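Local atomic coordinates of Rho guanine nucleotide exchange factor 3 (PDB entry 2Z0Q), a protein that acts as a guanine nucleotide exchange factor for the small GTPases RhoA and RhoB, and is represented here by its DH and PH domains. Residues Gly65-Leu70 and Asp154-Arg159; Ala118-Asp123 and Leu267-Tyr272; Arg208-Arg213 and Arg230-His235; Leu246-Phe249 and Val254-Ile257; Phe311-Lys316 and Asn339-Ala344. One frame throughout, in Å; residues are numbered along the deposited sequence.

Contact 1: residues Gly65-Leu70 and Asp154-Arg159; sequences GTLDSL and DIPRSR
Leu67 and Leu70 meet a single residue of 154-159, the ring of Pro156. The contact joins two helices of the all-helical DH domain, 67-84 and 155-172. In 154-159, Asp154 O accepts a backbone bond from Ser158 N at 2.9 Å. Ile155 faces another way and packs on Leu34 and Asp37 of helix 15-51. Pro156 comes next and carries the contact. Its CG lies 3.7 Å from Leu67 CD2. Its CB lies 3.9 Å from Leu70 CD1. Each leucine crosses the proline ring at about a right angle. In both, CG sits beside the backbone N (chi1 -73° in Leu67, -54° in Leu70), and one methyl reaches the ring. Arg159 NH2 forms a salt bridge with Glu31 OE2, which ties helix 155-172 to helix 15-51. Tyr111 of helix 107-125 touches both leucines, and Leu38 of helix 15-51 touches Leu67. The chemistry across 65-70 and 154-159 is purely apolar. Two methyl groups against a pyrrolidine ring give van der Waals contact, so it is shape and burial, not directional bonds, that hold the two helices together here.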
# COMPACT_ATOMS: atom_id res chain seq x y z
N GLY A 65 -4.26 15.75 2.16
CA GLY A 65 -5.59 16.30 1.97
C GLY A 65 -6.76 15.41 2.34
O GLY A 65 -7.69 15.85 3.02
N THR A 66 -6.74 14.16 1.91
CA THR A 66 -7.86 13.30 2.23
C THR A 66 -7.85 12.76 3.64
O THR A 66 -8.91 12.54 4.22
CB THR A 66 -7.95 12.11 1.28
OG1 THR A 66 -7.76 12.56 -0.07
CG2 THR A 66 -9.34 11.47 1.40
N LEU A 67 -6.66 12.56 4.20
CA LEU A 67 -6.54 12.05 5.56
C LEU A 67 -7.39 12.86 6.51
O LEU A 67 -7.98 12.32 7.44
CB LEU A 67 -5.08 12.07 6.05
CG LEU A 67 -4.11 11.04 5.47
CD1 LEU A 67 -2.76 11.24 6.15
CD2 LEU A 67 -4.62 9.61 5.70
N ASP A 68 -7.45 14.17 6.27
CA ASP A 68 -8.25 15.06 7.10
C ASP A 68 -9.74 14.84 7.00
O ASP A 68 -10.50 15.38 7.80
CB ASP A 68 -7.92 16.53 6.80
CG ASP A 68 -6.73 17.03 7.58
OD1 ASP A 68 -6.73 16.88 8.82
OD2 ASP A 68 -5.78 17.56 6.94
N SER A 69 -10.20 14.10 6.02
CA SER A 69 -11.63 13.85 5.96
C SER A 69 -11.91 12.58 6.79
O SER A 69 -13.03 12.37 7.25
CB SER A 69 -12.09 13.65 4.51
OG SER A 69 -11.64 12.42 3.98
N LEU A 70 -10.89 11.76 7.02
CA LEU A 70 -11.10 10.53 7.79
C LEU A 70 -11.01 10.67 9.30
O LEU A 70 -11.62 9.89 10.04
CB LEU A 70 -10.09 9.48 7.36
CG LEU A 70 -10.07 9.19 5.87
CD1 LEU A 70 -9.05 8.10 5.62
CD2 LEU A 70 -11.46 8.76 5.40
N ASP A 154 -0.51 4.24 4.68
CA ASP A 154 -1.10 2.92 4.76
C ASP A 154 -1.90 2.74 6.06
O ASP A 154 -2.64 1.79 6.17
CB ASP A 154 -0.04 1.81 4.71
CG ASP A 154 0.76 1.77 3.40
OD1 ASP A 154 0.20 2.02 2.30
OD2 ASP A 154 1.97 1.44 3.48
N ILE A 155 -1.74 3.64 7.05
CA ILE A 155 -2.46 3.50 8.33
C ILE A 155 -3.99 3.31 8.23
O ILE A 155 -4.55 2.36 8.81
CB ILE A 155 -2.15 4.71 9.32
CG1 ILE A 155 -0.97 4.33 10.23
CG2 ILE A 155 -3.35 5.03 10.21
CD1 ILE A 155 -0.70 5.35 11.35
N PRO A 156 -4.68 4.16 7.46
CA PRO A 156 -6.14 3.97 7.38
C PRO A 156 -6.56 2.64 6.74
O PRO A 156 -7.44 1.93 7.27
CB PRO A 156 -6.61 5.18 6.56
CG PRO A 156 -5.49 6.20 6.77
CD PRO A 156 -4.26 5.36 6.71
N ARG A 157 -5.95 2.29 5.62
CA ARG A 157 -6.32 1.02 5.01
C ARG A 157 -6.00 -0.12 5.97
O ARG A 157 -6.78 -1.06 6.07
CB ARG A 157 -5.57 0.80 3.70
CG ARG A 157 -6.14 -0.35 2.91
CD ARG A 157 -5.16 -0.81 1.84
NE ARG A 157 -5.87 -1.57 0.82
CZ ARG A 157 -6.64 -1.02 -0.12
NH1 ARG A 157 -6.78 0.30 -0.18
NH2 ARG A 157 -7.28 -1.80 -0.99
N SER A 158 -4.87 -0.06 6.66
CA SER A 158 -4.52 -1.14 7.59
C SER A 158 -5.55 -1.26 8.69
O SER A 158 -5.87 -2.37 9.14
CB SER A 158 -3.13 -0.91 8.22
OG SER A 158 -2.14 -0.98 7.22
N ARG A 159 -6.07 -0.12 9.14
CA ARG A 159 -7.08 -0.18 10.17
C ARG A 159 -8.36 -0.82 9.60
O ARG A 159 -8.94 -1.68 10.22
CB ARG A 159 -7.39 1.23 10.72
CG ARG A 159 -8.52 1.24 11.74
CD ARG A 159 -8.00 0.84 13.10
NE ARG A 159 -8.97 0.99 14.18
CZ ARG A 159 -8.82 0.41 15.36
NH1 ARG A 159 -7.73 -0.34 15.60
NH2 ARG A 159 -9.80 0.48 16.25

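Contact 2: residues Ala118-Asp123 and Leu267-Tyr272; sequences AKALLD and LCYQLY. With SO4 (sulfate ion), chain C.
A water molecule links Ala120 to Tyr269 across the boundary between the DH and PH domains. It donates to Ala120 O at 2.7 Å and is hydrogen-bonded to Tyr269 OH at 2.8 Å. It lies at the edge of the tyrosine ring, in its plane. Helix 118-123 belongs to the DH domain and strand 267-271 to the PH domain. Their axes run at 74° and approach to 10.1 Å. Direct contact is slight: Tyr269 OH is 3.8 Å from Ala120 CB, and Leu267 CD2 is 3.6 Å from Ala120 O. The CG of Leu267 is anti to its own N (chi1 179°), which sends CD2 to the helix. Tyr272, at the far end, points at a sulfate, probably from the crystallisation liquor. Arg242 NH2 also bonds to its hydroxyl, and Arg273 NH2 to the sulfate. A phenylalanine here lacks the hydroxyl and would probably leave Arg242 and the sulfate each short of a partner. Tyr272 OH donates to sulfate O2 at 2.6 Å, near the ring plane.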
# COMPACT_ATOMS: atom_id res chain seq x y z
N ALA A 118 -1.16 9.22 -4.82
CA ALA A 118 -0.33 9.73 -3.73
C ALA A 118 0.93 8.90 -3.54
O ALA A 118 2.03 9.44 -3.33
CB ALA A 118 -1.15 9.77 -2.40
N LYS A 119 0.79 7.58 -3.61
CA LYS A 119 1.93 6.70 -3.44
C LYS A 119 2.89 6.85 -4.61
O LYS A 119 4.10 6.81 -4.41
CB LYS A 119 1.49 5.24 -3.35
CG LYS A 119 0.80 4.91 -2.06
CD LYS A 119 0.45 3.43 -1.97
CE LYS A 119 0.55 2.96 -0.53
NZ LYS A 119 0.30 1.51 -0.47
N ALA A 120 2.36 7.02 -5.81
CA ALA A 120 3.23 7.18 -6.99
C ALA A 120 4.06 8.46 -6.83
O ALA A 120 5.26 8.48 -7.09
CB ALA A 120 2.40 7.26 -8.26
N LEU A 121 3.40 9.53 -6.40
CA LEU A 121 4.09 10.80 -6.21
C LEU A 121 5.13 10.66 -5.10
O LEU A 121 6.27 11.12 -5.22
CB LEU A 121 3.09 11.89 -5.82
CG LEU A 121 3.72 13.19 -5.31
CD1 LEU A 121 4.41 13.92 -6.46
CD2 LEU A 121 2.65 14.06 -4.70
N LEU A 122 4.74 10.01 -4.01
CA LEU A 122 5.64 9.83 -2.89
C LEU A 122 6.88 9.01 -3.30
O LEU A 122 7.98 9.30 -2.85
CB LEU A 122 4.89 9.14 -1.75
CG LEU A 122 5.38 9.33 -0.32
CD1 LEU A 122 5.76 10.80 -0.07
CD2 LEU A 122 4.27 8.89 0.64
N ASP A 123 6.70 7.99 -4.13
CA ASP A 123 7.83 7.18 -4.56
C ASP A 123 8.80 8.06 -5.35
O ASP A 123 10.01 7.88 -5.31
CB ASP A 123 7.40 6.03 -5.50
CG ASP A 123 6.70 4.90 -4.77
OD1 ASP A 123 6.81 4.82 -3.53
OD2 ASP A 123 6.06 4.05 -5.46
N LEU A 267 4.24 13.00 -14.09
CA LEU A 267 5.12 11.90 -13.74
C LEU A 267 4.72 10.72 -14.63
O LEU A 267 3.61 10.19 -14.52
CB LEU A 267 4.93 11.53 -12.27
CG LEU A 267 5.78 10.37 -11.75
CD1 LEU A 267 7.26 10.68 -12.03
CD2 LEU A 267 5.53 10.17 -10.25
N CYS A 268 5.63 10.29 -15.50
CA CYS A 268 5.32 9.20 -16.43
C CYS A 268 6.38 8.11 -16.31
O CYS A 268 7.34 8.29 -15.57
CB CYS A 268 5.29 9.72 -17.85
SG CYS A 268 3.86 10.83 -18.13
N TYR A 269 6.18 7.00 -17.01
CA TYR A 269 7.13 5.87 -16.94
C TYR A 269 7.50 5.49 -18.38
O TYR A 269 6.77 4.81 -19.11
CB TYR A 269 6.45 4.69 -16.18
CG TYR A 269 5.98 5.12 -14.81
CD1 TYR A 269 6.87 5.23 -13.74
CD2 TYR A 269 4.67 5.55 -14.61
CE1 TYR A 269 6.48 5.77 -12.52
CE2 TYR A 269 4.26 6.08 -13.37
CZ TYR A 269 5.16 6.19 -12.35
OH TYR A 269 4.74 6.76 -11.16
N GLN A 270 8.67 6.00 -18.77
CA GLN A 270 9.21 5.83 -20.11
C GLN A 270 9.75 4.40 -20.30
O GLN A 270 10.67 3.98 -19.57
CB GLN A 270 10.33 6.89 -20.31
CG GLN A 270 10.94 6.88 -21.70
CD GLN A 270 12.05 7.92 -21.85
OE1 GLN A 270 12.19 8.81 -21.02
NE2 GLN A 270 12.83 7.79 -22.90
N LEU A 271 9.16 3.66 -21.23
CA LEU A 271 9.61 2.27 -21.42
C LEU A 271 11.11 2.26 -21.74
O LEU A 271 11.57 3.02 -22.60
CB LEU A 271 8.81 1.54 -22.49
CG LEU A 271 7.62 0.76 -21.90
CD1 LEU A 271 6.55 1.74 -21.43
CD2 LEU A 271 7.07 -0.23 -22.91
N TYR A 272 11.85 1.38 -21.05
CA TYR A 272 13.31 1.25 -21.23
C TYR A 272 13.69 0.27 -22.35
O TYR A 272 14.74 0.42 -23.00
CB TYR A 272 13.89 0.81 -19.88
CG TYR A 272 15.39 0.74 -19.77
CD1 TYR A 272 16.17 1.88 -19.90
CD2 TYR A 272 16.03 -0.47 -19.42
CE1 TYR A 272 17.54 1.86 -19.68
CE2 TYR A 272 17.43 -0.51 -19.17
CZ TYR A 272 18.17 0.66 -19.31
OH TYR A 272 19.50 0.69 -19.02
S SO4 C . 21.08 1.81 -21.67
O1 SO4 C . 22.12 2.57 -22.44
O2 SO4 C . 20.89 2.46 -20.32
O3 SO4 C . 19.78 1.85 -22.42
O4 SO4 C . 21.54 0.38 -21.55
O HOH W 1 6.36 6.76 -8.92

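Contact 3: residues Arg208-Arg213 and Arg230-His235; sequences RYYKER and RVLCCH
Tyr210 and Leu232 bring the backbones closest, with CA atoms 8.9 Å apart, where the last turns of helix 180-213 pass strand 232-240. Cys233 and Cys234 form a classic beta bulge opposite Leu250. Tyr210 carries most of the packing. Its CD2 touches Leu232 CD2 at 3.7 Å. Its ring meets the His235 ring obliquely, with centroids 4.6 Å apart and planes at 47°. Tyr210 CE2 sits over one face of the imidazole, toward the rim. The His235 ring is turned to the helix by the crowded position of its CG, between N and the carbonyl carbon (chi1 73°). Both imidazole nitrogens are engaged, ND1 with His247 NE2 and NE2 with Glu206 OE2. Replacing Tyr210 by alanine removes the ring and would probably open a gap beside Leu232 and uncover that face of His235. Lys211 NZ and Arg230 NH1, two donors of like charge, lie only 3.2 Å apart. Both bond to Asp227 O, and Lys211 NZ also to Ser229 O, which helps to explain the closeness. Tyr209 CD2 lies over the centre of the Tyr210 ring. Val116 and Ala120 of helix 107-125 pack on Tyr210 from the DH domain. Phe249 of strand 245-251 and Tyr269 of strand 266-271 meet its ring from the PH sheet.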
# COMPACT_ATOMS: atom_id res chain seq x y z
N ARG A 208 -4.92 0.54 -13.85
CA ARG A 208 -5.32 1.56 -14.81
C ARG A 208 -4.40 2.80 -14.72
O ARG A 208 -3.98 3.37 -15.75
CB ARG A 208 -6.78 1.94 -14.52
CG ARG A 208 -7.43 2.83 -15.58
CD ARG A 208 -8.93 3.09 -15.24
NE ARG A 208 -9.11 3.77 -13.95
CZ ARG A 208 -9.63 3.21 -12.85
NH1 ARG A 208 -10.06 1.94 -12.85
NH2 ARG A 208 -9.72 3.93 -11.73
N TYR A 209 -4.11 3.23 -13.50
CA TYR A 209 -3.27 4.40 -13.24
C TYR A 209 -1.90 4.25 -13.91
O TYR A 209 -1.42 5.16 -14.61
CB TYR A 209 -3.03 4.58 -11.74
CG TYR A 209 -2.12 5.75 -11.41
CD1 TYR A 209 -2.62 7.04 -11.32
CD2 TYR A 209 -0.74 5.57 -11.25
CE1 TYR A 209 -1.80 8.14 -11.09
CE2 TYR A 209 0.11 6.66 -11.01
CZ TYR A 209 -0.44 7.95 -10.94
OH TYR A 209 0.37 9.04 -10.79
N TYR A 210 -1.24 3.11 -13.69
CA TYR A 210 0.09 2.97 -14.30
C TYR A 210 0.03 2.75 -15.80
O TYR A 210 0.88 3.28 -16.52
CB TYR A 210 0.91 1.89 -13.57
CG TYR A 210 1.35 2.38 -12.22
CD1 TYR A 210 2.29 3.40 -12.10
CD2 TYR A 210 0.81 1.82 -11.03
CE1 TYR A 210 2.71 3.86 -10.86
CE2 TYR A 210 1.23 2.28 -9.79
CZ TYR A 210 2.19 3.29 -9.71
OH TYR A 210 2.61 3.76 -8.50
N LYS A 211 -0.98 2.02 -16.30
CA LYS A 211 -1.07 1.85 -17.75
C LYS A 211 -1.23 3.20 -18.46
O LYS A 211 -0.68 3.41 -19.55
CB LYS A 211 -2.27 0.96 -18.13
CG LYS A 211 -1.98 -0.53 -18.05
CD LYS A 211 -3.24 -1.40 -18.03
CE LYS A 211 -4.04 -1.27 -19.30
NZ LYS A 211 -5.15 -2.30 -19.25
N GLU A 212 -1.97 4.11 -17.85
CA GLU A 212 -2.19 5.42 -18.49
C GLU A 212 -0.96 6.30 -18.43
O GLU A 212 -0.85 7.29 -19.17
CB GLU A 212 -3.39 6.13 -17.84
CG GLU A 212 -4.62 5.23 -17.79
CD GLU A 212 -5.89 5.94 -17.35
OE1 GLU A 212 -5.84 6.80 -16.44
OE2 GLU A 212 -6.95 5.61 -17.93
N ARG A 213 -0.02 5.94 -17.56
CA ARG A 213 1.20 6.71 -17.40
C ARG A 213 2.42 6.12 -18.14
O ARG A 213 3.51 6.71 -18.08
CB ARG A 213 1.52 6.88 -15.92
CG ARG A 213 0.46 7.60 -15.07
CD ARG A 213 0.36 9.06 -15.38
NE ARG A 213 -0.54 9.77 -14.44
CZ ARG A 213 -0.17 10.83 -13.72
NH1 ARG A 213 1.07 11.31 -13.82
NH2 ARG A 213 -1.06 11.46 -12.94
N ARG A 230 -5.47 -6.47 -16.58
CA ARG A 230 -6.44 -5.98 -15.62
C ARG A 230 -5.85 -6.17 -14.25
O ARG A 230 -6.40 -5.70 -13.27
CB ARG A 230 -7.78 -6.70 -15.78
CG ARG A 230 -8.58 -6.24 -17.02
CD ARG A 230 -8.81 -4.71 -16.99
NE ARG A 230 -9.46 -4.20 -18.20
CZ ARG A 230 -8.85 -4.06 -19.38
NH1 ARG A 230 -7.58 -4.39 -19.52
NH2 ARG A 230 -9.53 -3.58 -20.41
N VAL A 231 -4.71 -6.84 -14.18
CA VAL A 231 -4.07 -7.06 -12.88
C VAL A 231 -2.60 -6.67 -12.84
O VAL A 231 -1.83 -7.10 -13.70
CB VAL A 231 -4.20 -8.55 -12.43
CG1 VAL A 231 -3.65 -9.47 -13.50
CG2 VAL A 231 -3.50 -8.79 -11.12
N LEU A 232 -2.21 -5.85 -11.88
CA LEU A 232 -0.80 -5.53 -11.71
C LEU A 232 -0.39 -6.40 -10.51
O LEU A 232 -0.72 -6.09 -9.36
CB LEU A 232 -0.60 -4.03 -11.40
CG LEU A 232 0.79 -3.43 -11.38
CD1 LEU A 232 1.57 -3.85 -12.69
CD2 LEU A 232 0.69 -1.89 -11.30
N CYS A 233 0.31 -7.50 -10.80
CA CYS A 233 0.77 -8.43 -9.77
C CYS A 233 1.65 -7.73 -8.75
O CYS A 233 1.48 -7.90 -7.53
CB CYS A 233 1.51 -9.61 -10.41
SG CYS A 233 0.62 -10.49 -11.71
N CYS A 234 2.63 -6.96 -9.22
CA CYS A 234 3.48 -6.20 -8.32
C CYS A 234 4.27 -5.19 -9.16
O CYS A 234 4.31 -5.32 -10.39
CB CYS A 234 4.45 -7.09 -7.54
SG CYS A 234 5.77 -7.80 -8.56
N HIS A 235 4.85 -4.19 -8.50
CA HIS A 235 5.66 -3.20 -9.21
C HIS A 235 6.58 -2.52 -8.20
O HIS A 235 6.34 -2.57 -6.97
CB HIS A 235 4.74 -2.16 -9.95
CG HIS A 235 4.06 -1.19 -9.03
ND1 HIS A 235 4.62 0.02 -8.68
CD2 HIS A 235 2.91 -1.30 -8.31
CE1 HIS A 235 3.85 0.61 -7.78
NE2 HIS A 235 2.81 -0.17 -7.54

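Contact 4: residues Leu246-Phe249 and Val254-Ile257; sequences LHVF and VLVI
Phe249 and Val256 form the antiparallel hydrogen-bonded pair of this PH-domain hairpin. Phe249 N donates to Val256 O at 2.8 Å, and Val256 N to Phe249 O at 2.7 Å. Both bonds are nearly straight. The first torsion of Phe249 (chi1 -62°) sets CG beside the backbone N and brings the ring edge, at CD2, to Val256 O. Val248 and Ile257 make the adjoining non-hydrogen-bonded pair, with side chains on the other face. Here the methyls do the touching. Val248 CG1, anti to its N (chi1 179°), reaches Leu255 CD1 at 3.6 Å. Ile257 CG2 turns instead to Leu246 CD1, at 3.8 Å; the two side chains cross obliquely. Val248 CG2 stands farther from Ile257 CG2, at 4.2 Å. Along its other edge, strand 245-251 pairs with strand 232-240, Leu246 with Leu238. Ile226 of helix 224-227 packs on Val256. Leu326 packs on Leu246 and His324 on Ile257, both from strand 322-327.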
# COMPACT_ATOMS: atom_id res chain seq x y z
N LEU A 246 15.30 1.92 -12.29
CA LEU A 246 14.15 1.57 -13.10
C LEU A 246 12.90 1.36 -12.24
O LEU A 246 13.02 1.17 -11.02
CB LEU A 246 14.46 0.27 -13.89
CG LEU A 246 15.75 0.25 -14.73
CD1 LEU A 246 16.20 -1.16 -15.11
CD2 LEU A 246 15.53 1.14 -15.96
N HIS A 247 11.73 1.50 -12.86
CA HIS A 247 10.50 1.18 -12.18
C HIS A 247 9.96 0.04 -13.03
O HIS A 247 9.69 0.20 -14.25
CB HIS A 247 9.47 2.32 -12.15
CG HIS A 247 8.41 2.08 -11.13
ND1 HIS A 247 8.42 2.67 -9.88
CD2 HIS A 247 7.37 1.21 -11.12
CE1 HIS A 247 7.43 2.17 -9.15
NE2 HIS A 247 6.78 1.29 -9.88
N VAL A 248 9.79 -1.11 -12.40
CA VAL A 248 9.36 -2.28 -13.13
C VAL A 248 7.93 -2.68 -12.76
O VAL A 248 7.56 -2.66 -11.59
CB VAL A 248 10.34 -3.44 -12.87
CG1 VAL A 248 9.90 -4.67 -13.59
CG2 VAL A 248 11.74 -3.01 -13.30
N PHE A 249 7.18 -3.08 -13.76
CA PHE A 249 5.78 -3.47 -13.61
C PHE A 249 5.53 -4.89 -14.10
O PHE A 249 5.75 -5.21 -15.28
CB PHE A 249 4.90 -2.53 -14.46
CG PHE A 249 4.96 -1.08 -14.04
CD1 PHE A 249 4.17 -0.60 -13.00
CD2 PHE A 249 5.83 -0.21 -14.68
CE1 PHE A 249 4.24 0.74 -12.61
CE2 PHE A 249 5.90 1.10 -14.30
CZ PHE A 249 5.10 1.60 -13.25
N VAL A 254 2.60 -9.78 -18.69
CA VAL A 254 3.72 -9.05 -19.28
C VAL A 254 4.51 -8.20 -18.29
O VAL A 254 3.94 -7.55 -17.41
CB VAL A 254 3.22 -8.17 -20.49
CG1 VAL A 254 2.24 -7.12 -19.99
CG2 VAL A 254 4.43 -7.48 -21.24
N LEU A 255 5.84 -8.23 -18.44
CA LEU A 255 6.72 -7.43 -17.59
C LEU A 255 7.09 -6.16 -18.37
O LEU A 255 7.44 -6.21 -19.54
CB LEU A 255 7.99 -8.21 -17.25
CG LEU A 255 8.96 -7.51 -16.28
CD1 LEU A 255 8.48 -7.73 -14.86
CD2 LEU A 255 10.39 -8.09 -16.41
N VAL A 256 6.98 -5.00 -17.71
CA VAL A 256 7.29 -3.72 -18.37
C VAL A 256 8.37 -3.03 -17.54
O VAL A 256 8.22 -2.83 -16.33
CB VAL A 256 6.02 -2.83 -18.49
CG1 VAL A 256 6.38 -1.50 -19.27
CG2 VAL A 256 4.96 -3.58 -19.25
N ILE A 257 9.47 -2.67 -18.20
CA ILE A 257 10.61 -2.05 -17.52
C ILE A 257 10.67 -0.59 -17.98
O ILE A 257 10.65 -0.33 -19.18
CB ILE A 257 11.96 -2.77 -17.90
CG1 ILE A 257 11.87 -4.26 -17.50
CG2 ILE A 257 13.12 -2.10 -17.19
CD1 ILE A 257 13.11 -5.10 -17.89

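Contact 5: residues Phe311-Lys316 and Asn339-Ala344; sequences FRVSFK and NCIRQA
The long C-terminal helix that closes one end of the beta barrel is a hallmark of the PH fold, and Ile341 of that helix meets Phe311 and Val313 of the barrel here. The helix is 331-345 and the strand is 310-315. The backbones stay well apart, with the CA atoms of Val313 and Ile341 9.8 Å from each other. Side chains bridge the gap. Ile341 sends one methyl, CD1, to the strand. Its CG1 is anti to the carbonyl carbon (chi1 -64°) and CD1 extends the chain further (chi2 175°). Phe311 has its CG between N and the carbonyl carbon (chi1 60°), which swings the ring toward the helix and brings CE1 to that methyl. The ring meets the methyl obliquely. Leu283 of strand 282-285 touches both Phe311 and Ile341, and so fills in beside them. Val313 also packs on Ile276 and Leu281. The strand is held on both edges: Phe311 and Val313 bond by backbone to Leu326 and His324, and Arg312 to Glu284. All three touching residues are buried, though the area shared by the two segments is small, 72 Å². The contact is wholly apolar. Ile341 CD1 lies 4.0 Å from Phe311 CE1 and 4.4 Å from Val313 CG2.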
# COMPACT_ATOMS: atom_id res chain seq x y z
N PHE A 311 18.74 -10.28 -9.29
CA PHE A 311 18.18 -11.43 -10.01
C PHE A 311 18.23 -11.04 -11.48
O PHE A 311 18.39 -9.86 -11.80
CB PHE A 311 16.76 -11.83 -9.55
CG PHE A 311 15.72 -10.74 -9.70
CD1 PHE A 311 14.94 -10.68 -10.83
CD2 PHE A 311 15.52 -9.81 -8.68
CE1 PHE A 311 13.94 -9.68 -10.95
CE2 PHE A 311 14.53 -8.83 -8.79
CZ PHE A 311 13.75 -8.77 -9.90
N ARG A 312 18.14 -12.03 -12.35
CA ARG A 312 18.23 -11.77 -13.78
C ARG A 312 16.95 -12.13 -14.51
O ARG A 312 16.32 -13.14 -14.27
CB ARG A 312 19.39 -12.59 -14.38
CG ARG A 312 19.71 -12.25 -15.87
CD ARG A 312 20.85 -13.11 -16.47
NE ARG A 312 21.96 -13.54 -15.60
CZ ARG A 312 23.07 -12.85 -15.34
NH1 ARG A 312 23.28 -11.64 -15.83
NH2 ARG A 312 24.03 -13.42 -14.68
N VAL A 313 16.56 -11.26 -15.42
CA VAL A 313 15.42 -11.51 -16.26
C VAL A 313 15.93 -11.41 -17.69
O VAL A 313 16.58 -10.44 -18.05
CB VAL A 313 14.31 -10.48 -16.07
CG1 VAL A 313 13.29 -10.69 -17.10
CG2 VAL A 313 13.65 -10.62 -14.66
N SER A 314 15.63 -12.42 -18.52
CA SER A 314 16.08 -12.36 -19.91
C SER A 314 14.94 -12.78 -20.86
O SER A 314 13.98 -13.47 -20.47
CB SER A 314 17.35 -13.20 -20.09
OG SER A 314 17.06 -14.57 -20.07
N PHE A 315 15.06 -12.33 -22.08
CA PHE A 315 14.05 -12.54 -23.10
C PHE A 315 14.73 -12.78 -24.44
O PHE A 315 15.50 -11.95 -24.95
CB PHE A 315 13.18 -11.28 -23.11
CG PHE A 315 12.18 -11.22 -24.22
CD1 PHE A 315 11.40 -12.32 -24.52
CD2 PHE A 315 11.93 -10.00 -24.87
CE1 PHE A 315 10.36 -12.22 -25.48
CE2 PHE A 315 10.90 -9.90 -25.82
CZ PHE A 315 10.11 -11.02 -26.11
N LYS A 316 14.42 -13.93 -25.02
CA LYS A 316 14.98 -14.30 -26.31
C LYS A 316 14.03 -13.74 -27.36
O LYS A 316 12.87 -14.12 -27.40
CB LYS A 316 15.10 -15.83 -26.38
CG LYS A 316 15.87 -16.26 -27.56
CD LYS A 316 16.05 -17.75 -27.69
CE LYS A 316 16.76 -17.98 -29.02
NZ LYS A 316 16.67 -19.37 -29.37
N ASN A 339 9.02 -14.50 -6.06
CA ASN A 339 7.73 -15.19 -5.86
C ASN A 339 6.68 -14.73 -6.88
O ASN A 339 6.04 -15.55 -7.52
CB ASN A 339 7.18 -14.94 -4.44
CG ASN A 339 8.08 -15.47 -3.33
OD1 ASN A 339 8.95 -16.32 -3.55
ND2 ASN A 339 7.85 -14.97 -2.11
N CYS A 340 6.53 -13.40 -7.05
CA CYS A 340 5.53 -12.90 -8.00
C CYS A 340 5.77 -13.27 -9.45
O CYS A 340 4.84 -13.61 -10.16
CB CYS A 340 5.39 -11.38 -7.88
SG CYS A 340 4.66 -10.87 -6.32
N ILE A 341 7.01 -13.19 -9.90
CA ILE A 341 7.28 -13.57 -11.26
C ILE A 341 7.01 -15.08 -11.45
O ILE A 341 6.40 -15.50 -12.43
CB ILE A 341 8.74 -13.24 -11.64
CG1 ILE A 341 8.95 -11.72 -11.58
CG2 ILE A 341 9.05 -13.79 -13.08
CD1 ILE A 341 10.38 -11.30 -11.83
N ARG A 342 7.48 -15.90 -10.53
CA ARG A 342 7.24 -17.34 -10.67
C ARG A 342 5.73 -17.66 -10.64
O ARG A 342 5.26 -18.50 -11.40
CB ARG A 342 7.97 -18.12 -9.57
CG ARG A 342 9.49 -18.11 -9.76
CD ARG A 342 10.23 -18.57 -8.56
NE ARG A 342 11.67 -18.65 -8.82
CZ ARG A 342 12.60 -18.54 -7.89
NH1 ARG A 342 12.26 -18.35 -6.62
NH2 ARG A 342 13.88 -18.65 -8.22
N GLN A 343 4.99 -16.96 -9.79
CA GLN A 343 3.55 -17.19 -9.66
C GLN A 343 2.85 -16.79 -10.94
O GLN A 343 1.99 -17.52 -11.44
CB GLN A 343 3.01 -16.43 -8.45
CG GLN A 343 1.49 -16.60 -8.24
CD GLN A 343 1.12 -18.07 -7.93
OE1 GLN A 343 1.54 -18.62 -6.91
NE2 GLN A 343 0.35 -18.69 -8.83
N ALA A 344 3.23 -15.64 -11.52
CA ALA A 344 2.62 -15.23 -12.78
C ALA A 344 2.95 -16.25 -13.89
O ALA A 344 2.10 -16.56 -14.73
CB ALA A 344 3.10 -13.79 -13.17

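In the fold
Contact 1 lies in the DH domain, contacts 3, 4 and 5 centre on the PH sheet, and contact 2 spans the two. Contacts 1 and 2 are tied by a salt bridge, Asp154 OD1 to Lys119 NZ at 2.8 Å. Contacts 2 and 3 share the domain junction, where Arg213 NH1 probably bonds to Leu267 O. Contacts 3 and 4 meet at a probable hydrogen bond, His235 ND1 to His247 NE2 at 2.8 Å. Contact 4 joins contact 2 through Tyr272 N and Ile257 O, and contact 5 through Leu255 CD2 and Val313 CG1. Contacts 3 and 5 touch at Cys234 SG and Cys340 CB, 3.7 Å apart. The sulfate lies beside Tyr272, away from the domain interface.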